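Local coordinates for putative hyaluronoglucosaminidase (Clostridium perfringens, PDB 6PWI), which probably removes N-acetylhexosamine sugars from glycans as a secreted, cell-wall-attached glycoside hydrolase of family 84, at residues 346-351 with 380-385; 511-516 with 570-575; 561-566 with 619-624. All blocks are in the same frame, centred on the assembly; numbering follows the deposited sequence.

Interaction 1: 346-351 with 380-385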
# COMPACT_ATOMS: atom_id res chain seq x y z
N GLU A 346 -17.17 -17.06 -22.37
CA GLU A 346 -17.52 -18.37 -21.83
C GLU A 346 -16.80 -18.61 -20.51
O GLU A 346 -17.41 -19.04 -19.53
CB GLU A 346 -17.11 -19.51 -22.77
CG GLU A 346 -17.86 -19.55 -24.09
CD GLU A 346 -19.28 -20.10 -24.05
OE1 GLU A 346 -19.79 -20.38 -22.94
OE2 GLU A 346 -19.87 -20.24 -25.15
N TYR A 347 -15.49 -18.34 -20.50
CA TYR A 347 -14.67 -18.58 -19.33
C TYR A 347 -15.25 -17.82 -18.13
O TYR A 347 -15.47 -18.41 -17.08
CB TYR A 347 -13.19 -18.27 -19.59
CG TYR A 347 -12.35 -18.43 -18.35
CD1 TYR A 347 -11.73 -19.63 -18.06
CD2 TYR A 347 -12.22 -17.39 -17.44
CE1 TYR A 347 -10.99 -19.80 -16.90
CE2 TYR A 347 -11.48 -17.54 -16.28
CZ TYR A 347 -10.86 -18.75 -16.01
OH TYR A 347 -10.14 -18.90 -14.86
N LEU A 348 -15.50 -16.51 -18.30
CA LEU A 348 -15.92 -15.67 -17.19
C LEU A 348 -17.31 -16.09 -16.70
O LEU A 348 -17.57 -16.08 -15.50
CB LEU A 348 -15.86 -14.19 -17.57
CG LEU A 348 -14.45 -13.62 -17.81
CD1 LEU A 348 -14.52 -12.17 -18.28
CD2 LEU A 348 -13.58 -13.73 -16.57
N LYS A 349 -18.18 -16.47 -17.64
CA LYS A 349 -19.53 -16.92 -17.31
C LYS A 349 -19.45 -18.16 -16.42
O LYS A 349 -20.20 -18.28 -15.45
CB LYS A 349 -20.32 -17.16 -18.59
CG LYS A 349 -21.80 -17.48 -18.43
CD LYS A 349 -22.48 -17.60 -19.78
CE LYS A 349 -23.60 -18.62 -19.84
NZ LYS A 349 -24.90 -18.03 -19.45
N THR A 350 -18.51 -19.07 -16.74
CA THR A 350 -18.37 -20.30 -15.98
C THR A 350 -17.82 -20.03 -14.58
O THR A 350 -18.34 -20.55 -13.59
CB THR A 350 -17.49 -21.32 -16.71
OG1 THR A 350 -18.16 -21.57 -17.94
CG2 THR A 350 -17.37 -22.62 -15.94
N ILE A 351 -16.73 -19.25 -14.53
CA ILE A 351 -16.05 -18.83 -13.32
C ILE A 351 -17.06 -18.21 -12.36
O ILE A 351 -16.99 -18.42 -11.15
CB ILE A 351 -14.88 -17.89 -13.68
CG1 ILE A 351 -13.69 -18.66 -14.25
CG2 ILE A 351 -14.45 -16.99 -12.53
CD1 ILE A 351 -13.40 -19.97 -13.54
N GLU A 380 -18.74 -7.07 -13.88
CA GLU A 380 -19.98 -7.46 -13.24
C GLU A 380 -20.93 -8.11 -14.25
O GLU A 380 -21.52 -9.15 -13.96
CB GLU A 380 -20.63 -6.28 -12.49
CG GLU A 380 -21.83 -6.70 -11.66
CD GLU A 380 -22.33 -5.73 -10.61
OE1 GLU A 380 -21.69 -4.68 -10.39
OE2 GLU A 380 -23.37 -6.04 -9.99
N GLU A 381 -21.05 -7.50 -15.43
CA GLU A 381 -21.89 -8.00 -16.50
C GLU A 381 -21.43 -9.40 -16.93
O GLU A 381 -22.26 -10.24 -17.26
CB GLU A 381 -21.86 -6.98 -17.65
CG GLU A 381 -23.05 -7.02 -18.59
CD GLU A 381 -23.21 -5.78 -19.48
OE1 GLU A 381 -22.70 -4.69 -19.11
OE2 GLU A 381 -23.85 -5.91 -20.56
N ALA A 382 -20.12 -9.64 -16.91
CA ALA A 382 -19.53 -10.86 -17.45
C ALA A 382 -19.51 -11.99 -16.42
O ALA A 382 -19.73 -13.16 -16.76
CB ALA A 382 -18.15 -10.58 -17.98
N VAL A 383 -19.23 -11.66 -15.16
CA VAL A 383 -18.95 -12.67 -14.16
C VAL A 383 -20.19 -12.90 -13.30
O VAL A 383 -20.49 -14.05 -12.95
CB VAL A 383 -17.70 -12.31 -13.33
CG1 VAL A 383 -17.47 -13.29 -12.18
CG2 VAL A 383 -16.46 -12.21 -14.20
N GLY A 384 -20.89 -11.82 -12.94
CA GLY A 384 -22.12 -11.91 -12.16
C GLY A 384 -21.98 -11.33 -10.75
O GLY A 384 -22.93 -11.35 -9.97
N ARG A 385 -20.79 -10.80 -10.42
CA ARG A 385 -20.53 -10.22 -9.12
C ARG A 385 -19.47 -9.12 -9.28
O ARG A 385 -18.82 -9.03 -10.31
CB ARG A 385 -20.05 -11.30 -8.14
CG ARG A 385 -18.65 -11.81 -8.42
CD ARG A 385 -18.27 -13.06 -7.63
NE ARG A 385 -18.90 -14.24 -8.20
CZ ARG A 385 -18.86 -15.46 -7.66
NH1 ARG A 385 -18.21 -15.66 -6.53
NH2 ARG A 385 -19.46 -16.46 -8.28

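Interaction 2: 511-516 with 570-575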
# COMPACT_ATOMS: atom_id res chain seq x y z
N SER A 511 16.99 37.52 -21.04
CA SER A 511 17.89 37.42 -19.90
C SER A 511 17.48 36.24 -19.02
O SER A 511 16.29 36.00 -18.82
CB SER A 511 17.91 38.71 -19.12
OG SER A 511 19.01 38.73 -18.24
N VAL A 512 18.47 35.49 -18.51
CA VAL A 512 18.20 34.39 -17.61
C VAL A 512 18.81 34.67 -16.24
O VAL A 512 18.76 33.82 -15.36
CB VAL A 512 18.69 33.03 -18.17
CG1 VAL A 512 18.16 32.75 -19.57
CG2 VAL A 512 20.20 32.90 -18.14
N LEU A 513 19.37 35.87 -16.05
CA LEU A 513 20.09 36.19 -14.82
C LEU A 513 19.18 36.07 -13.59
O LEU A 513 19.57 35.48 -12.59
CB LEU A 513 20.71 37.59 -14.94
CG LEU A 513 21.89 37.73 -15.91
CD1 LEU A 513 22.58 39.07 -15.73
CD2 LEU A 513 22.90 36.60 -15.75
N ASP A 514 17.97 36.62 -13.68
CA ASP A 514 17.09 36.67 -12.52
C ASP A 514 16.39 35.33 -12.30
O ASP A 514 16.26 34.86 -11.18
CB ASP A 514 16.08 37.80 -12.65
CG ASP A 514 16.68 39.13 -12.22
OD1 ASP A 514 17.01 39.25 -11.00
OD2 ASP A 514 16.85 40.00 -13.10
N TYR A 515 15.93 34.73 -13.39
CA TYR A 515 15.17 33.51 -13.23
C TYR A 515 16.09 32.39 -12.76
O TYR A 515 15.65 31.48 -12.06
CB TYR A 515 14.34 33.21 -14.48
CG TYR A 515 13.17 32.31 -14.21
CD1 TYR A 515 12.13 32.72 -13.39
CD2 TYR A 515 13.12 31.02 -14.72
CE1 TYR A 515 11.05 31.90 -13.12
CE2 TYR A 515 12.05 30.19 -14.47
CZ TYR A 515 11.01 30.62 -13.66
OH TYR A 515 9.96 29.80 -13.39
N SER A 516 17.39 32.50 -13.07
CA SER A 516 18.34 31.46 -12.73
C SER A 516 18.40 31.27 -11.22
O SER A 516 18.59 30.15 -10.75
CB SER A 516 19.69 31.70 -13.33
OG SER A 516 20.44 32.62 -12.55
N PHE A 570 27.80 32.54 -19.60
CA PHE A 570 27.79 32.89 -21.01
C PHE A 570 27.12 34.24 -21.23
O PHE A 570 27.56 35.03 -22.06
CB PHE A 570 27.09 31.81 -21.83
CG PHE A 570 27.21 32.04 -23.32
CD1 PHE A 570 28.24 31.46 -24.04
CD2 PHE A 570 26.29 32.83 -23.99
CE1 PHE A 570 28.35 31.66 -25.41
CE2 PHE A 570 26.40 33.03 -25.36
CZ PHE A 570 27.43 32.45 -26.07
N GLU A 571 26.03 34.51 -20.50
CA GLU A 571 25.32 35.76 -20.70
C GLU A 571 26.20 36.91 -20.22
O GLU A 571 26.29 37.95 -20.87
CB GLU A 571 23.95 35.71 -20.04
CG GLU A 571 23.08 36.92 -20.35
CD GLU A 571 21.70 36.89 -19.72
OE1 GLU A 571 20.99 35.86 -19.87
OE2 GLU A 571 21.33 37.89 -19.07
N LYS A 572 26.88 36.69 -19.09
CA LYS A 572 27.73 37.68 -18.44
C LYS A 572 29.01 37.89 -19.24
O LYS A 572 29.74 38.85 -19.00
CB LYS A 572 28.08 37.22 -17.03
CG LYS A 572 26.95 37.28 -16.01
CD LYS A 572 27.36 36.66 -14.70
CE LYS A 572 26.56 37.18 -13.52
NZ LYS A 572 26.94 36.46 -12.28
N GLY A 573 29.31 36.97 -20.15
CA GLY A 573 30.45 37.10 -21.04
C GLY A 573 31.73 36.47 -20.50
O GLY A 573 32.81 36.73 -21.03
N ASN A 574 31.63 35.64 -19.45
CA ASN A 574 32.78 34.92 -18.93
C ASN A 574 32.87 33.55 -19.61
O ASN A 574 32.41 32.55 -19.07
CB ASN A 574 32.79 34.83 -17.40
CG ASN A 574 32.38 36.13 -16.73
OD1 ASN A 574 32.67 37.21 -17.23
ND2 ASN A 574 31.68 36.04 -15.60
N TYR A 575 33.47 33.53 -20.80
CA TYR A 575 33.39 32.39 -21.69
C TYR A 575 34.27 31.25 -21.19
O TYR A 575 33.88 30.09 -21.33
CB TYR A 575 33.68 32.79 -23.14
CG TYR A 575 32.73 33.85 -23.65
CD1 TYR A 575 31.39 33.55 -23.87
CD2 TYR A 575 33.16 35.15 -23.89
CE1 TYR A 575 30.51 34.52 -24.32
CE2 TYR A 575 32.29 36.12 -24.34
CZ TYR A 575 30.96 35.81 -24.56
OH TYR A 575 30.08 36.75 -25.01

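Interaction 3: 561-566 with 619-624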
# COMPACT_ATOMS: atom_id res chain seq x y z
N ILE A 561 22.82 22.16 -12.25
CA ILE A 561 23.39 23.36 -11.65
C ILE A 561 24.58 23.83 -12.48
O ILE A 561 24.74 25.03 -12.73
CB ILE A 561 23.72 23.14 -10.16
CG1 ILE A 561 22.44 22.95 -9.34
CG2 ILE A 561 24.58 24.27 -9.62
CD1 ILE A 561 22.69 22.51 -7.91
N ALA A 562 25.42 22.88 -12.92
CA ALA A 562 26.58 23.22 -13.73
C ALA A 562 26.13 23.86 -15.05
O ALA A 562 26.68 24.89 -15.45
CB ALA A 562 27.45 22.01 -13.96
N TYR A 563 25.11 23.27 -15.69
CA TYR A 563 24.64 23.77 -16.97
C TYR A 563 24.03 25.16 -16.82
O TYR A 563 24.40 26.08 -17.55
CB TYR A 563 23.70 22.78 -17.66
CG TYR A 563 24.41 21.70 -18.44
CD1 TYR A 563 25.32 22.01 -19.44
CD2 TYR A 563 24.15 20.37 -18.19
CE1 TYR A 563 25.96 21.02 -20.17
CE2 TYR A 563 24.79 19.36 -18.90
CZ TYR A 563 25.69 19.69 -19.90
OH TYR A 563 26.31 18.69 -20.59
N ILE A 564 23.12 25.32 -15.85
CA ILE A 564 22.58 26.63 -15.53
C ILE A 564 23.72 27.61 -15.27
O ILE A 564 23.67 28.76 -15.70
CB ILE A 564 21.59 26.58 -14.35
CG1 ILE A 564 20.36 25.73 -14.70
CG2 ILE A 564 21.19 27.99 -13.94
CD1 ILE A 564 19.60 25.23 -13.49
N ASN A 565 24.76 27.16 -14.56
CA ASN A 565 25.87 28.05 -14.26
C ASN A 565 26.56 28.47 -15.55
O ASN A 565 26.95 29.62 -15.69
CB ASN A 565 26.82 27.49 -13.20
CG ASN A 565 26.32 27.69 -11.79
OD1 ASN A 565 25.52 28.59 -11.52
ND2 ASN A 565 26.80 26.87 -10.87
N SER A 566 26.65 27.53 -16.50
CA SER A 566 27.29 27.77 -17.79
C SER A 566 26.52 28.82 -18.58
O SER A 566 27.11 29.73 -19.14
CB SER A 566 27.41 26.47 -18.54
OG SER A 566 27.92 26.69 -19.85
N ASP A 619 18.35 19.56 -23.10
CA ASP A 619 17.98 20.83 -23.68
C ASP A 619 19.06 21.87 -23.42
O ASP A 619 19.51 22.54 -24.34
CB ASP A 619 16.62 21.30 -23.15
CG ASP A 619 15.44 20.91 -24.03
OD1 ASP A 619 15.67 20.38 -25.14
OD2 ASP A 619 14.28 21.17 -23.60
N LEU A 620 19.48 22.00 -22.15
CA LEU A 620 20.48 22.98 -21.78
C LEU A 620 21.75 22.75 -22.61
O LEU A 620 22.36 23.70 -23.08
CB LEU A 620 20.78 22.89 -20.29
CG LEU A 620 19.79 23.60 -19.37
CD1 LEU A 620 20.01 23.20 -17.92
CD2 LEU A 620 19.90 25.11 -19.53
N SER A 621 22.12 21.48 -22.79
CA SER A 621 23.42 21.17 -23.38
C SER A 621 23.40 21.44 -24.88
O SER A 621 24.45 21.69 -25.47
CB SER A 621 23.90 19.79 -23.03
OG SER A 621 23.31 18.82 -23.87
N LYS A 622 22.20 21.39 -25.49
CA LYS A 622 22.01 21.68 -26.91
C LYS A 622 21.95 23.19 -27.14
O LYS A 622 22.42 23.68 -28.16
CB LYS A 622 20.72 21.06 -27.43
CG LYS A 622 20.83 19.62 -27.90
CD LYS A 622 19.47 18.99 -28.18
CE LYS A 622 19.43 17.50 -27.92
NZ LYS A 622 18.12 17.07 -27.35
N ILE A 623 21.34 23.93 -26.22
CA ILE A 623 21.11 25.35 -26.41
C ILE A 623 22.39 26.12 -26.12
O ILE A 623 22.78 26.99 -26.89
CB ILE A 623 19.91 25.85 -25.57
CG1 ILE A 623 18.59 25.25 -26.07
CG2 ILE A 623 19.87 27.37 -25.55
CD1 ILE A 623 17.45 25.36 -25.08
N ILE A 624 23.05 25.81 -25.00
CA ILE A 624 24.24 26.56 -24.63
C ILE A 624 25.28 26.36 -25.73
O ILE A 624 25.57 25.23 -26.13
CB ILE A 624 24.75 26.14 -23.24
CG1 ILE A 624 23.73 26.46 -22.15
CG2 ILE A 624 26.10 26.78 -22.95
CD1 ILE A 624 23.95 25.72 -20.85

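Interaction 1: 346-351 with 380-385
Leu348 packs on Ala382 and Val383 in a small, buried apolar contact between two helices on the outside of the (beta/alpha)8 barrel. This barrel is the catalytic domain of a family 84 glycoside hydrolase. Helix 346-351 lies in the chain between barrel strands 328-330 and 359-362. Helix 373-383 lies between strands 359-362 and 387-391. The two segments bury 230 Å² against each other. No hydrogen bond crosses between them.

Leu348 reaches across with both of its methyl branches. Its CD1 meets CB of Ala382 at 4.0 Å. Its CD2 lies 4.0 Å from CG2 of Val383. Val383 CG2 also lies 4.0 Å from CB of Leu348. CG of Leu348 is anti to its carbonyl carbon (chi1 -68°), which directs it at the other helix, and chi2 of 176° spreads the methyls between the two partners. The backbones come close here, with 5.2 Å between CA of Leu348 and CA of Val383. Ala382 O is 3.8 Å from Lys349 N, a van der Waals neighbour and not a bond partner.

Helix 373-383 ends after Val383, where Gly384 turns the chain with a phi of 112°. Arg385 follows, and its guanidinium group runs back toward the end of helix 346-351. Its NH2 stays 4.3 Å from Ile351 O, too far for a bond. Instead NH2 bonds to Gly352 O and Met354 O, and NH1 to Pro355 O and Ile358 O; these carbonyl oxygens limit the rotation of the group and would probably stabilise its positive charge.

Strand 359-362 lies beneath, where Ile360 touches Ile351, Val383 and Arg385. Helix 304-321 flanks helix 346-351 through Ala304, Asn305 and Gln307, and Phe329 of strand 328-330 also touches Ile351.

Interaction 2: 511-516 with 570-575
Ser511 and Val512 share the carboxylate of Glu571, and this pair of hydrogen bonds is the polar part of the contact. Ser511 OG donates to Glu571 OE2 at 2.6 Å. The backbone N of Val512 donates to Glu571 OE1 at 2.9 Å, with an angle of 158° at the hydrogen, so the bond is fairly straight. Each carboxylate oxygen uses its syn lone pair, on the side of the other oxygen. There is one donor to each oxygen, a bidentate grip that limits the rotation of the carboxylate. Glu571 can span the gap because CG is anti to the backbone N (chi1 -173°) and the chain stays extended beyond it. Ser511 OG is itself anti to its own backbone N, which turns it to the acid. The carboxylate stands near the N-terminal end of helix 513-536, where its negative charge may be favoured.

The apolar touch is between Leu513 CD2 and CG of Lys572, 4.1 Å apart, so the leucine rests on the aliphatic part of that side chain. Hydrocarbon also flanks the carboxylate. The branched end of Leu513 lies against Glu571 OE2, and Val512 puts CG2 beside Glu571 OE1. The segments bury 205 Å² between them, and the contact lies at the surface.

Neighbouring groups support both segments. Ser511 O accepts from Arg505 NH1, and Val512 packs on Phe502, both of helix 496-507. Beyond Lys572, Gly573 takes a positive phi of 91° and forms the C-prime residue of a Schellman motif, with Asn574 N turned to Ala569 O.

Helices 513-536 and 540-572 follow each other through a short turn and form an antiparallel helical hairpin. Glu571 ties its open end, joining the start of the first helix to the Schellman-terminated end of the second.

Interaction 3: 561-566 with 619-624
Ser566, which touches Ile624 across this contact, is held by one of the two shortest polar bonds here: its N donates to Ala562 O at 2.8 Å within helix 540-572. Its OG bonds to Ala578 O of helix 575-591. Ile624 CG2 thus meets a hydroxyl that already has a partner, and lies 3.6 Å from Ser566 OG.

Tyr563 carries most of the rest. Its CB sits 3.7 Å from CD1 of Leu620, and its CD1 is 4.2 Å from CD1 of Ile624. The ring then runs on to Ser621, whose CB lies 3.6 Å from Tyr563 OH. CG of Tyr563 is anti to the carbonyl carbon (chi1 -84°), and this brings the far end of the ring to Ser621 CB. These neighbours approach the ring obliquely. Ile564 points away, yet its CG1 still reaches CD1 of Leu620 at 4.1 Å.

The short helical segments 561-566 and 619-623 run in nearly the same direction, with 29° between their axes and a closest approach of 9.9 Å. Contacts recur about a turn apart, first at Tyr563 with Leu620 and then at Ser566 with Ile624, the residue that follows helix 613-623. The segments bury 275 Å² against each other. Leu620 also packs on Phe502 and Leu506 of helix 496-507.

No hydrogen bond or salt bridge joins the two segments. Ser621 OG turns back to Lys618 O in its own helix. Tyr582 of helix 575-591 bridges the two sides, since its ring stacks edge-to-face with Tyr563 and its OH bonds to Ser621 O. Between 561-566 and 619-624 themselves the contacts are therefore largely apolar, and both serine hydroxyls are satisfied elsewhere.

Going from the N terminus, interaction 1 comes first. It closes a loop of 28 residues that includes barrel strand 359-362, and it stays within the catalytic barrel. The chain then leaves for the helical region that follows. Interaction 2 closes 53 residues, nearly all helix, around the hairpin of helices 513-536 and 540-572. Interaction 3 opens inside that loop and closes after it, so interactions 2 and 3 cross. It spans 52 residues and joins helix 540-572 to the C-terminal helix 613-623. Interactions 2 and 3 share helix 540-572 and touch where Ser516 CB meets Ile564 CG2 at 4.0 Å. Interaction 1 is in series with both and lies far off.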